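Local coordinates for bradyzoite surface antigen BSR4 (Toxoplasma gondii, PDB 2JKS), which is a bradyzoite-stage surface antigen of the SAG1-related (SRS) superfamily that binds zinc ions and probably acts at the parasite's interface with its host, at residues A[128-134]-A[158-164]; A[35-40]-A[120-124]; A[186-191]-A[302-307]; A[172-178]-A[197-202]. One frame throughout, in Å; residues are numbered along the deposited sequence.

Contact 1 of 4, residues A[128-134]-A[158-164]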
loop_
_atom_site.group_PDB
_atom_site.type_symbol
_atom_site.label_atom_id
_atom_site.label_comp_id
_atom_site.label_asym_id
_atom_site.label_seq_id
_atom_site.Cartn_x
_atom_site.Cartn_y
_atom_site.Cartn_z
ATOM N N PRO A 128 -1.072 -1.281 2.022
ATOM C CA PRO A 128 -0.684 0.120 1.747
ATOM C C PRO A 128 -1.205 0.614 0.379
ATOM O O PRO A 128 -1.660 -0.181 -0.433
ATOM C CB PRO A 128 0.867 0.073 1.795
ATOM C CG PRO A 128 1.200 -1.322 1.382
ATOM C CD PRO A 128 0.100 -2.189 1.967
ATOM N N LEU A 129 -1.190 1.921 0.162
ATOM C CA LEU A 129 -1.493 2.512 -1.169
ATOM C C LEU A 129 -0.352 2.432 -2.150
ATOM O O LEU A 129 -0.529 2.637 -3.362
ATOM C CB LEU A 129 -1.899 3.973 -0.991
ATOM C CG LEU A 129 -3.077 4.195 -0.062
ATOM C CD1 LEU A 129 -3.400 5.693 0.065
ATOM C CD2 LEU A 129 -4.283 3.375 -0.469
ATOM N N THR A 130 0.848 2.165 -1.623
ATOM C CA THR A 130 2.029 2.037 -2.426
ATOM C C THR A 130 2.795 0.785 -1.978
ATOM O O THR A 130 2.624 0.344 -0.840
ATOM C CB THR A 130 2.950 3.306 -2.310
ATOM O OG1 THR A 130 3.322 3.479 -0.949
ATOM C CG2 THR A 130 2.188 4.583 -2.767
ATOM N N ASP A 131 3.629 0.251 -2.868
ATOM C CA ASP A 131 4.426 -0.958 -2.561
ATOM C C ASP A 131 5.429 -0.667 -1.459
ATOM O O ASP A 131 6.098 0.347 -1.520
ATOM C CB ASP A 131 5.118 -1.492 -3.818
ATOM C CG ASP A 131 4.126 -1.960 -4.882
ATOM O OD1 ASP A 131 3.017 -2.432 -4.539
ATOM O OD2 ASP A 131 4.452 -1.884 -6.075
ATOM N N LYS A 132 5.493 -1.540 -0.448
ATOM C CA LYS A 132 6.407 -1.366 0.666
ATOM C C LYS A 132 7.324 -2.573 0.853
ATOM O O LYS A 132 7.004 -3.707 0.470
ATOM C CB LYS A 132 5.647 -1.120 1.987
ATOM C CG LYS A 132 4.619 0.027 1.965
ATOM C CD LYS A 132 5.309 1.402 1.916
ATOM C CE LYS A 132 4.240 2.495 1.830
ATOM N NZ LYS A 132 4.920 3.820 1.770
ATOM N N ALA A 133 8.441 -2.323 1.519
ATOM C CA ALA A 133 9.350 -3.370 1.960
ATOM C C ALA A 133 9.909 -3.044 3.343
ATOM O O ALA A 133 10.178 -1.871 3.674
ATOM C CB ALA A 133 10.497 -3.528 0.947
ATOM N N PHE A 134 10.142 -4.075 4.133
ATOM C CA PHE A 134 10.873 -3.905 5.391
ATOM C C PHE A 134 11.788 -5.086 5.568
ATOM O O PHE A 134 11.757 -6.031 4.754
ATOM C CB PHE A 134 9.897 -3.741 6.591
ATOM C CG PHE A 134 9.064 -4.988 6.914
ATOM C CD1 PHE A 134 9.620 -6.035 7.681
ATOM C CD2 PHE A 134 7.742 -5.091 6.477
ATOM C CE1 PHE A 134 8.908 -7.147 7.988
ATOM C CE2 PHE A 134 6.962 -6.241 6.818
ATOM C CZ PHE A 134 7.566 -7.253 7.583
ATOM N N THR A 158 13.944 -9.831 3.888
ATOM C CA THR A 158 13.208 -8.732 3.319
ATOM C C THR A 158 11.742 -9.163 3.085
ATOM O O THR A 158 11.481 -10.140 2.393
ATOM C CB THR A 158 13.861 -8.220 2.014
ATOM O OG1 THR A 158 15.215 -7.795 2.288
ATOM C CG2 THR A 158 13.066 -7.065 1.405
ATOM N N VAL A 159 10.790 -8.409 3.640
ATOM C CA VAL A 159 9.378 -8.675 3.364
ATOM C C VAL A 159 8.849 -7.519 2.527
ATOM O O VAL A 159 8.872 -6.377 2.965
ATOM C CB VAL A 159 8.553 -8.811 4.664
ATOM C CG1 VAL A 159 6.975 -9.040 4.419
ATOM C CG2 VAL A 159 9.251 -9.876 5.704
ATOM N N ASN A 160 8.393 -7.850 1.326
ATOM C CA ASN A 160 7.742 -6.948 0.396
ATOM C C ASN A 160 6.268 -7.056 0.686
ATOM O O ASN A 160 5.771 -8.156 0.902
ATOM C CB ASN A 160 8.083 -7.418 -1.030
ATOM C CG ASN A 160 9.568 -7.306 -1.305
ATOM O OD1 ASN A 160 10.105 -6.205 -1.279
ATOM N ND2 ASN A 160 10.260 -8.448 -1.475
ATOM N N VAL A 161 5.590 -5.923 0.776
ATOM C CA VAL A 161 4.150 -5.886 0.961
ATOM C C VAL A 161 3.577 -5.157 -0.268
ATOM O O VAL A 161 3.925 -4.000 -0.518
ATOM C CB VAL A 161 3.757 -5.152 2.268
ATOM C CG1 VAL A 161 2.260 -5.194 2.461
ATOM C CG2 VAL A 161 4.571 -5.744 3.491
ATOM N N GLU A 162 2.786 -5.874 -1.062
ATOM C CA GLU A 162 2.208 -5.290 -2.278
ATOM C C GLU A 162 1.050 -4.400 -1.892
ATOM O O GLU A 162 0.278 -4.747 -1.005
ATOM C CB GLU A 162 1.726 -6.378 -3.220
ATOM C CG GLU A 162 2.873 -7.296 -3.626
ATOM C CD GLU A 162 2.532 -8.261 -4.743
ATOM O OE1 GLU A 162 1.340 -8.447 -5.045
ATOM O OE2 GLU A 162 3.475 -8.850 -5.311
ATOM N N ALA A 163 0.937 -3.256 -2.575
ATOM C CA ALA A 163 -0.168 -2.323 -2.398
ATOM C C ALA A 163 -1.526 -2.997 -2.648
ATOM O O ALA A 163 -1.642 -3.880 -3.494
ATOM C CB ALA A 163 0.005 -1.154 -3.413
ATOM N N ARG A 164 -2.550 -2.567 -1.939
ATOM C CA ARG A 164 -3.920 -2.959 -2.275
ATOM C C ARG A 164 -4.241 -2.545 -3.714
ATOM O O ARG A 164 -3.607 -1.618 -4.272
ATOM C CB ARG A 164 -4.922 -2.279 -1.347
ATOM C CG ARG A 164 -5.016 -0.759 -1.527
ATOM C CD ARG A 164 -5.171 -0.139 -0.155
ATOM N NE ARG A 164 -6.539 -0.077 0.303
ATOM C CZ ARG A 164 -6.878 -0.168 1.595
ATOM N NH1 ARG A 164 -5.950 -0.383 2.531
ATOM N NH2 ARG A 164 -8.150 -0.073 1.955
#
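A beta hairpin is shaped by what fits into what. Here the ends of strands 132-141 and 152-161 run antiparallel (161°), Phe134 their prominent bump. Its p rotamer lays the ring across the neighbouring strand, so that Val159 CB sits over one face, 3.7 Å from the ring centroid, in a CH-pi contact; Val161 CG2 lies 4.1 Å from Phe134 CE2. Further along this face, Pro128 CD meets Val161 CG1 at 3.7 Å. Leu91 and Leu94 of helix 91-95 cover Phe134, and Leu95 covers Pro128. The opposite face is shallow, Ala133 CB resting 3.5 Å from Asn160 OD1. Ahead of strand 132-141 the chain bends at 129-130, and the methyl of Ala163 fills that hollow, CB lying 3.8 Å from Leu129 C and 3.7 Å from Thr130 C. Hydrogen bonds join Lys132 N to Val161 O (2.9 Å), Val161 N to Lys132 O (2.6 Å), Phe134 N to Val159 O (2.9 Å) and Val159 N to Phe134 O (2.8 Å). Beyond them, Asp131 OD1 accepts Ala163 N (3.0 Å), OD2 accepts Lys180 N, and Pro128 O accepts Arg164 N (3.0 Å). A carboxylate thus replaces a backbone acceptor, so the pairing outlasts regular strand geometry.

Contact 2 of 4, residues A[35-40]-A[120-124]; sequences LSKGRM and LELHN. With ZN (zinc ion), chain D.
This is a turn-to-strand-end contact in the N-terminal SRS domain, where the connection between strands 29-35 and 41-47 meets the end of strand 116-121 and the residues after it. The connection is a type II beta turn from Ser36 to Arg39. Lys37 adopts phi/psi -43/123 and Gly38 90/-12, angles at which a CB would jam against the carbonyl of Lys37. Arg39 N to Ser36 O (2.7 Å) and Ser36 N to Arg39 O (3.0 Å) close it. This turn carries the chain from one sheet of the beta sandwich to the other: strand 29-35 pairs with strand 152-161, whereas strand 41-47 lies beside strand 116-121. Met40, at -104/-6, sets its CA 5.1 Å from that of Leu122, and Leu122 N donates to Met40 O at 2.7 Å. The m,m side chain of Met40, with chi3 at -94°, brings CE to 3.3 Å from His123 O, 3.4 Å from Asn124 OD1 and 4.1 Å from Leu122 CB. Between the sheets, Leu35 CD1 approaches Leu122 CD1 (3.9 Å) and Leu120 CD2 (4.2 Å); Leu35 also touches Val159. A water accepts from Gly38 N (3.1 Å) and gives a weak bond to Asn124 OD1 (3.4 Å). His123 CB points away from the turn; its ND1 binds zinc at 2.0 Å with Glu125 as the second protein ligand, while NE2 donates to Glu121 OE1 (3.3 Å).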
loop_
_atom_site.group_PDB
_atom_site.type_symbol
_atom_site.label_atom_id
_atom_site.label_comp_id
_atom_site.label_asym_id
_atom_site.label_seq_id
_atom_site.Cartn_x
_atom_site.Cartn_y
_atom_site.Cartn_z
ATOM N N LEU A 35 4.137 -10.347 0.952
ATOM C CA LEU A 35 2.744 -10.401 1.416
ATOM C C LEU A 35 1.855 -9.606 0.471
ATOM O O LEU A 35 2.273 -8.598 -0.111
ATOM C CB LEU A 35 2.578 -9.901 2.866
ATOM C CG LEU A 35 3.305 -10.706 3.946
ATOM C CD1 LEU A 35 3.202 -10.005 5.276
ATOM C CD2 LEU A 35 2.787 -12.168 4.025
ATOM N N SER A 36 0.633 -10.104 0.299
ATOM C CA SER A 36 -0.362 -9.473 -0.566
ATOM C C SER A 36 -1.739 -10.073 -0.289
ATOM O O SER A 36 -1.850 -11.036 0.477
ATOM C CB SER A 36 -0.047 -9.710 -2.042
ATOM O OG SER A 36 0.143 -11.094 -2.310
ATOM N N LYS A 37 -2.772 -9.487 -0.910
ATOM C CA LYS A 37 -4.125 -10.075 -0.911
ATOM C C LYS A 37 -4.035 -11.573 -1.152
ATOM O O LYS A 37 -3.447 -12.027 -2.137
ATOM C CB LYS A 37 -5.031 -9.415 -1.980
ATOM C CG LYS A 37 -6.548 -9.511 -1.615
ATOM C CD LYS A 37 -7.394 -9.433 -2.869
ATOM C CE LYS A 37 -8.879 -9.677 -2.558
ATOM N NZ LYS A 37 -9.770 -8.766 -3.387
ATOM N N GLY A 38 -4.581 -12.343 -0.232
ATOM C CA GLY A 38 -4.526 -13.815 -0.403
ATOM C C GLY A 38 -3.302 -14.496 0.217
ATOM O O GLY A 38 -3.263 -15.741 0.326
ATOM N N ARG A 39 -2.303 -13.701 0.621
ATOM C CA ARG A 39 -1.130 -14.227 1.289
ATOM C C ARG A 39 -0.736 -13.184 2.293
ATOM O O ARG A 39 0.184 -12.445 2.102
ATOM C CB ARG A 39 0.041 -14.525 0.322
ATOM C CG ARG A 39 -0.352 -15.155 -0.987
ATOM C CD ARG A 39 0.892 -15.408 -1.804
ATOM N NE ARG A 39 1.616 -16.562 -1.286
ATOM C CZ ARG A 39 1.629 -17.757 -1.872
ATOM N NH1 ARG A 39 0.970 -17.947 -3.024
ATOM N NH2 ARG A 39 2.320 -18.752 -1.312
ATOM N N MET A 40 -1.476 -13.142 3.374
ATOM C CA MET A 40 -1.508 -12.033 4.276
ATOM C C MET A 40 -0.739 -12.297 5.557
ATOM O O MET A 40 -0.592 -11.390 6.385
ATOM C CB MET A 40 -2.978 -11.733 4.612
ATOM C CG MET A 40 -3.809 -11.194 3.412
ATOM S SD MET A 40 -3.231 -9.564 2.894
ATOM C CE MET A 40 -4.335 -8.545 3.829
ATOM N N LEU A 120 3.229 -12.372 11.497
ATOM C CA LEU A 120 2.712 -11.052 11.123
ATOM C C LEU A 120 1.512 -11.313 10.251
ATOM O O LEU A 120 1.629 -11.934 9.186
ATOM C CB LEU A 120 3.765 -10.174 10.404
ATOM C CG LEU A 120 3.269 -8.900 9.686
ATOM C CD1 LEU A 120 2.652 -7.933 10.693
ATOM C CD2 LEU A 120 4.411 -8.180 8.878
ATOM N N GLU A 121 0.337 -10.902 10.719
ATOM C CA GLU A 121 -0.883 -11.132 9.937
ATOM C C GLU A 121 -1.422 -9.766 9.487
ATOM O O GLU A 121 -1.872 -8.980 10.286
ATOM C CB GLU A 121 -1.946 -11.893 10.766
ATOM C CG GLU A 121 -3.320 -11.938 10.075
ATOM C CD GLU A 121 -4.373 -12.490 10.978
ATOM O OE1 GLU A 121 -4.654 -11.866 12.040
ATOM O OE2 GLU A 121 -4.931 -13.544 10.631
ATOM N N LEU A 122 -1.342 -9.468 8.193
ATOM C CA LEU A 122 -2.012 -8.280 7.735
ATOM C C LEU A 122 -3.493 -8.531 7.497
ATOM O O LEU A 122 -3.883 -9.661 7.191
ATOM C CB LEU A 122 -1.333 -7.743 6.478
ATOM C CG LEU A 122 0.159 -7.497 6.636
ATOM C CD1 LEU A 122 0.690 -6.989 5.319
ATOM C CD2 LEU A 122 0.457 -6.544 7.769
ATOM N N HIS A 123 -4.307 -7.479 7.692
ATOM C CA HIS A 123 -5.741 -7.465 7.373
ATOM C C HIS A 123 -5.871 -6.597 6.100
ATOM O O HIS A 123 -4.938 -5.872 5.717
ATOM C CB HIS A 123 -6.647 -6.891 8.515
ATOM C CG HIS A 123 -6.604 -7.659 9.822
ATOM N ND1 HIS A 123 -7.521 -7.461 10.838
ATOM C CD2 HIS A 123 -5.782 -8.645 10.257
ATOM C CE1 HIS A 123 -7.237 -8.260 11.854
ATOM N NE2 HIS A 123 -6.205 -9.008 11.511
ATOM N N ASN A 124 -7.015 -6.663 5.428
ATOM C CA ASN A 124 -7.141 -5.956 4.137
ATOM C C ASN A 124 -6.921 -4.475 4.307
ATOM O O ASN A 124 -6.254 -3.807 3.492
ATOM C CB ASN A 124 -8.469 -6.292 3.459
ATOM C CG ASN A 124 -8.463 -7.670 2.795
ATOM O OD1 ASN A 124 -7.405 -8.227 2.427
ATOM N ND2 ASN A 124 -9.656 -8.225 2.614
HETATM ZN ZN ZN D . -8.918 -6.052 10.763
HETATM O O HOH W 1 -6.681 -11.465 1.827
#

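Contact 3 of 4, residues A[186-191]-A[302-307]; sequences PVEVEM and TVLVTV. With ZN (zinc ion), chain B.
Parallel pairing seats an edge strand on the C-terminal SRS beta sandwich: strand 187-191 flanks strand 301-307, both extended (Val189 phi/psi -131/133), in register from Val187-Val303 (CA-CA 4.8 Å) to Met191-Val307 (CA-CA 4.7 Å), axes 4.7 Å apart at 28°. Thr302 O accepts Val187 N (2.8 Å), and Thr302 CG2 lies 3.9 Å from Pro186 CB. Val303, chi1 t, turns inward, CG1 3.5 Å from Val189 CG2. Leu304 N donates to Val187 O (2.9 Å) and Leu304 O accepts Val189 N (3.1 Å). Val305, also t, packs on Leu198 and puts CG1 3.7 Å from Met191 CG. Thr306 N donates to Val189 O (2.9 Å), Thr306 O accepts Met191 N (3.0 Å), and OG1 takes a bond from Gln270. Val307 CG2 lies 4.4 Å from Met191 CB. Glu190 OE1 binds zinc at 2.0 Å with His311 and His313 of an evident histidine tag and accepts a bond from Lys308. A water donates to Glu188 OE1 (3.1 Å) and Leu304 O (2.8 Å) and accepts from Thr306 OG1 (2.5 Å).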
loop_
_atom_site.group_PDB
_atom_site.type_symbol
_atom_site.label_atom_id
_atom_site.label_comp_id
_atom_site.label_asym_id
_atom_site.label_seq_id
_atom_site.Cartn_x
_atom_site.Cartn_y
_atom_site.Cartn_z
ATOM N N PRO A 186 -8.894 0.344 -15.626
ATOM C CA PRO A 186 -9.653 1.409 -14.982
ATOM C C PRO A 186 -10.696 0.849 -14.004
ATOM O O PRO A 186 -11.233 -0.248 -14.212
ATOM C CB PRO A 186 -10.350 2.124 -16.163
ATOM C CG PRO A 186 -9.396 1.857 -17.316
ATOM C CD PRO A 186 -8.960 0.414 -17.100
ATOM N N VAL A 187 -10.969 1.596 -12.950
ATOM C CA VAL A 187 -12.081 1.299 -12.064
ATOM C C VAL A 187 -13.337 1.863 -12.757
ATOM O O VAL A 187 -13.444 3.077 -12.931
ATOM C CB VAL A 187 -11.861 1.983 -10.632
ATOM C CG1 VAL A 187 -13.067 1.700 -9.687
ATOM C CG2 VAL A 187 -10.532 1.471 -9.976
ATOM N N GLU A 188 -14.283 0.993 -13.122
ATOM C CA GLU A 188 -15.530 1.421 -13.748
ATOM C C GLU A 188 -16.644 1.672 -12.740
ATOM O O GLU A 188 -16.876 0.854 -11.813
ATOM C CB GLU A 188 -15.980 0.366 -14.769
ATOM C CG GLU A 188 -15.017 0.298 -15.922
ATOM C CD GLU A 188 -15.671 -0.209 -17.154
ATOM O OE1 GLU A 188 -16.401 0.588 -17.834
ATOM O OE2 GLU A 188 -15.420 -1.398 -17.446
ATOM N N VAL A 189 -17.271 2.837 -12.884
ATOM C CA VAL A 189 -18.256 3.350 -11.965
ATOM C C VAL A 189 -19.474 3.803 -12.764
ATOM O O VAL A 189 -19.354 4.450 -13.818
ATOM C CB VAL A 189 -17.728 4.599 -11.166
ATOM C CG1 VAL A 189 -18.841 5.106 -10.231
ATOM C CG2 VAL A 189 -16.439 4.272 -10.372
ATOM N N GLU A 190 -20.662 3.417 -12.310
ATOM C CA GLU A 190 -21.876 3.925 -12.945
ATOM C C GLU A 190 -22.475 5.027 -12.111
ATOM O O GLU A 190 -22.542 4.911 -10.870
ATOM C CB GLU A 190 -22.941 2.832 -13.016
ATOM C CG GLU A 190 -24.354 3.487 -13.311
ATOM C CD GLU A 190 -25.496 2.625 -12.829
ATOM O OE1 GLU A 190 -25.514 1.462 -13.296
ATOM O OE2 GLU A 190 -26.303 3.096 -11.974
ATOM N N MET A 191 -22.953 6.087 -12.774
ATOM C CA MET A 191 -23.792 7.057 -12.074
ATOM C C MET A 191 -25.130 7.098 -12.798
ATOM O O MET A 191 -25.232 6.874 -14.013
ATOM C CB MET A 191 -23.165 8.457 -12.016
ATOM C CG MET A 191 -21.764 8.525 -11.314
ATOM S SD MET A 191 -21.048 10.191 -11.329
ATOM C CE MET A 191 -22.082 11.065 -10.151
ATOM N N THR A 302 -7.239 5.111 -12.606
ATOM C CA THR A 302 -8.138 5.718 -13.567
ATOM C C THR A 302 -9.545 5.319 -13.204
ATOM O O THR A 302 -9.824 4.114 -13.040
ATOM C CB THR A 302 -7.819 5.196 -15.017
ATOM O OG1 THR A 302 -6.475 5.545 -15.377
ATOM C CG2 THR A 302 -8.821 5.691 -16.039
ATOM N N VAL A 303 -10.439 6.308 -13.114
ATOM C CA VAL A 303 -11.805 6.010 -12.797
ATOM C C VAL A 303 -12.619 6.382 -14.028
ATOM O O VAL A 303 -12.735 7.580 -14.341
ATOM C CB VAL A 303 -12.293 6.766 -11.513
ATOM C CG1 VAL A 303 -13.748 6.408 -11.221
ATOM C CG2 VAL A 303 -11.315 6.443 -10.329
ATOM N N LEU A 304 -13.160 5.354 -14.696
ATOM C CA LEU A 304 -14.004 5.524 -15.872
ATOM C C LEU A 304 -15.448 5.509 -15.499
ATOM O O LEU A 304 -16.003 4.469 -15.130
ATOM C CB LEU A 304 -13.731 4.419 -16.885
ATOM C CG LEU A 304 -14.539 4.554 -18.181
ATOM C CD1 LEU A 304 -14.202 5.850 -18.924
ATOM C CD2 LEU A 304 -14.188 3.321 -19.037
ATOM N N VAL A 305 -16.062 6.675 -15.600
ATOM C CA VAL A 305 -17.442 6.849 -15.166
ATOM C C VAL A 305 -18.379 6.834 -16.376
ATOM O O VAL A 305 -18.194 7.590 -17.332
ATOM C CB VAL A 305 -17.654 8.142 -14.357
ATOM C CG1 VAL A 305 -19.100 8.202 -13.838
ATOM C CG2 VAL A 305 -16.584 8.266 -13.189
ATOM N N THR A 306 -19.402 5.992 -16.283
ATOM C CA THR A 306 -20.451 5.984 -17.235
ATOM C C THR A 306 -21.695 6.557 -16.573
ATOM O O THR A 306 -22.225 5.967 -15.639
ATOM C CB THR A 306 -20.715 4.576 -17.783
ATOM O OG1 THR A 306 -19.489 4.024 -18.325
ATOM C CG2 THR A 306 -21.817 4.615 -18.909
ATOM N N VAL A 307 -22.164 7.687 -17.083
ATOM C CA VAL A 307 -23.369 8.306 -16.577
ATOM C C VAL A 307 -24.563 7.781 -17.402
ATOM O O VAL A 307 -24.714 8.076 -18.619
ATOM C CB VAL A 307 -23.316 9.837 -16.577
ATOM C CG1 VAL A 307 -24.570 10.380 -15.916
ATOM C CG2 VAL A 307 -22.054 10.327 -15.867
HETATM ZN ZN ZN B . -27.086 0.238 -13.149
HETATM O O HOH W 2 -17.789 3.080 -16.722
#

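Contact 4 of 4, residues A[172-178]-A[197-202]; sequences NVVTCAY and TLTINC
Tyr178 OH donates to Cys202 O at 2.6 Å, fastening one end of a parallel strand pair in the C-terminal SRS beta sandwich. Strands 173-175 and 197-201 run 4.8 Å apart at 18°, with Val173 opposite Thr199, Val174 opposite Ile200 and Thr175 opposite Asn201. Backbone bonds follow: Val174 N to Thr199 O (2.7 Å), Asn201 N to Val174 O (2.8 Å), Thr199 N to Asn172 O (3.0 Å), Cys176 N to Asn201 O (3.1 Å). Asn172, at phi/psi 59/44, begins a G1 beta bulge against strand 167-169; its ND2 donates to Thr197 O (3.1 Å) and to Glu190 O. Inward, Val174 (chi1 t) sets CB 4.0 Å from Ile200 CD1 and CG2 4.3 Å from Leu198 CD1, against Val189 and Val303 of the facing sheet. Disulfides Cys176-Cys301 and Cys202-Cys275 tie the residues after both strands to that sheet. Outward, Asn201 OD1 is hydrogen-bonded to Ser254, and Val173 CG1 lies 3.4 Å from Asn201 ND2, which donates to a water at 2.5 Å, itself 2.8 Å from Thr175 OG1.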
loop_
_atom_site.group_PDB
_atom_site.type_symbol
_atom_site.label_atom_id
_atom_site.label_comp_id
_atom_site.label_asym_id
_atom_site.label_seq_id
_atom_site.Cartn_x
_atom_site.Cartn_y
_atom_site.Cartn_z
ATOM N N ASN A 172 -20.509 4.121 -4.286
ATOM C CA ASN A 172 -19.665 4.704 -5.342
ATOM C C ASN A 172 -18.452 5.460 -4.778
ATOM O O ASN A 172 -18.063 6.569 -5.241
ATOM C CB ASN A 172 -20.505 5.630 -6.229
ATOM C CG ASN A 172 -21.086 4.943 -7.441
ATOM O OD1 ASN A 172 -20.866 3.740 -7.699
ATOM N ND2 ASN A 172 -21.815 5.718 -8.230
ATOM N N VAL A 173 -17.835 4.818 -3.791
ATOM C CA VAL A 173 -16.619 5.325 -3.166
ATOM C C VAL A 173 -15.399 4.593 -3.725
ATOM O O VAL A 173 -15.299 3.348 -3.624
ATOM C CB VAL A 173 -16.693 5.212 -1.620
ATOM C CG1 VAL A 173 -15.388 5.684 -0.956
ATOM C CG2 VAL A 173 -17.905 6.013 -1.076
ATOM N N VAL A 174 -14.530 5.346 -4.395
ATOM C CA VAL A 174 -13.342 4.774 -4.996
ATOM C C VAL A 174 -12.135 5.024 -4.097
ATOM O O VAL A 174 -11.901 6.170 -3.631
ATOM C CB VAL A 174 -13.068 5.311 -6.416
ATOM C CG1 VAL A 174 -11.782 4.697 -6.956
ATOM C CG2 VAL A 174 -14.265 5.015 -7.282
ATOM N N THR A 175 -11.465 3.915 -3.778
ATOM C CA THR A 175 -10.143 3.903 -3.095
ATOM C C THR A 175 -9.035 3.644 -4.095
ATOM O O THR A 175 -8.914 2.547 -4.647
ATOM C CB THR A 175 -10.088 2.842 -1.954
ATOM O OG1 THR A 175 -11.186 3.075 -1.063
ATOM C CG2 THR A 175 -8.766 2.918 -1.174
ATOM N N CYS A 176 -8.244 4.680 -4.359
ATOM C CA CYS A 176 -7.156 4.595 -5.338
ATOM C C CYS A 176 -5.866 4.160 -4.634
ATOM O O CYS A 176 -5.594 4.570 -3.511
ATOM C CB CYS A 176 -6.914 5.951 -6.046
ATOM S SG CYS A 176 -8.093 6.327 -7.382
ATOM N N ALA A 177 -5.115 3.319 -5.326
ATOM C CA ALA A 177 -3.752 2.949 -4.930
ATOM C C ALA A 177 -2.846 2.991 -6.172
ATOM O O ALA A 177 -3.302 3.283 -7.283
ATOM C CB ALA A 177 -3.748 1.580 -4.240
ATOM N N TYR A 178 -1.548 2.733 -5.986
ATOM C CA TYR A 178 -0.527 3.210 -6.911
ATOM C C TYR A 178 0.624 2.194 -7.008
ATOM O O TYR A 178 1.657 2.471 -7.655
ATOM C CB TYR A 178 0.046 4.580 -6.428
ATOM C CG TYR A 178 -1.037 5.570 -6.048
ATOM C CD1 TYR A 178 -1.777 6.234 -7.048
ATOM C CD2 TYR A 178 -1.377 5.790 -4.708
ATOM C CE1 TYR A 178 -2.830 7.052 -6.726
ATOM C CE2 TYR A 178 -2.396 6.635 -4.383
ATOM C CZ TYR A 178 -3.137 7.234 -5.394
ATOM O OH TYR A 178 -4.118 8.080 -5.041
ATOM N N THR A 197 -23.952 9.994 -6.861
ATOM C CA THR A 197 -22.691 10.494 -6.281
ATOM C C THR A 197 -21.446 9.706 -6.711
ATOM O O THR A 197 -21.536 8.609 -7.160
ATOM C CB THR A 197 -22.735 10.577 -4.755
ATOM O OG1 THR A 197 -22.703 9.255 -4.219
ATOM C CG2 THR A 197 -24.003 11.284 -4.299
ATOM N N LEU A 198 -20.287 10.337 -6.569
ATOM C CA LEU A 198 -19.018 9.710 -6.832
ATOM C C LEU A 198 -18.018 10.288 -5.824
ATOM O O LEU A 198 -17.822 11.484 -5.805
ATOM C CB LEU A 198 -18.581 10.108 -8.241
ATOM C CG LEU A 198 -17.215 9.560 -8.648
ATOM C CD1 LEU A 198 -17.106 8.016 -8.605
ATOM C CD2 LEU A 198 -16.823 10.162 -10.064
ATOM N N THR A 199 -17.356 9.430 -5.052
ATOM C CA THR A 199 -16.281 9.867 -4.158
ATOM C C THR A 199 -14.993 9.244 -4.612
ATOM O O THR A 199 -14.922 8.021 -4.787
ATOM C CB THR A 199 -16.540 9.436 -2.713
ATOM O OG1 THR A 199 -17.814 9.950 -2.302
ATOM C CG2 THR A 199 -15.413 9.956 -1.757
ATOM N N ILE A 200 -13.978 10.082 -4.742
ATOM C CA ILE A 200 -12.640 9.632 -5.045
ATOM C C ILE A 200 -11.724 9.934 -3.890
ATOM O O ILE A 200 -11.572 11.085 -3.494
ATOM C CB ILE A 200 -12.092 10.342 -6.301
ATOM C CG1 ILE A 200 -13.110 10.303 -7.470
ATOM C CG2 ILE A 200 -10.697 9.776 -6.710
ATOM C CD1 ILE A 200 -13.403 8.947 -8.032
ATOM N N ASN A 201 -11.165 8.872 -3.314
ATOM C CA ASN A 201 -10.165 9.012 -2.261
ATOM C C ASN A 201 -8.772 8.686 -2.798
ATOM O O ASN A 201 -8.472 7.506 -3.121
ATOM C CB ASN A 201 -10.506 8.142 -1.065
ATOM C CG ASN A 201 -11.833 8.532 -0.412
ATOM O OD1 ASN A 201 -12.159 9.729 -0.269
ATOM N ND2 ASN A 201 -12.624 7.532 -0.061
ATOM N N CYS A 202 -7.928 9.726 -2.943
ATOM C CA CYS A 202 -6.558 9.476 -3.390
ATOM C C CYS A 202 -5.586 9.097 -2.239
ATOM O O CYS A 202 -4.544 8.514 -2.497
ATOM C CB CYS A 202 -5.945 10.672 -4.157
ATOM S SG CYS A 202 -6.907 11.194 -5.602
HETATM O O HOH W 3 -11.615 5.306 0.499
HETATM O O HOH W 4 -6.738 5.944 -1.450
#

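From the N terminus, contact 2 comes first, closing a loop of 79 residues and joining both sheets of the N-terminal sandwich. Contact 1 follows in series and closes the 23 residues of the hairpin at its open end; the two touch where Leu35 pairs with Asn160 and Glu162, extending the hairpin's sheet to strand 29-35. Contact 4 closes 18 residues, which include strand 187-191, the first partner of contact 3. Contacts 3 and 4 therefore cross, the two parallel pairs interlocking as facing sheets of the C-terminal sandwich, and contact 3 closes the longest loop. Between the domains, contact 1 meets contact 4: Leu129 O lies 2.8 Å from Tyr178 N, a probable hydrogen bond.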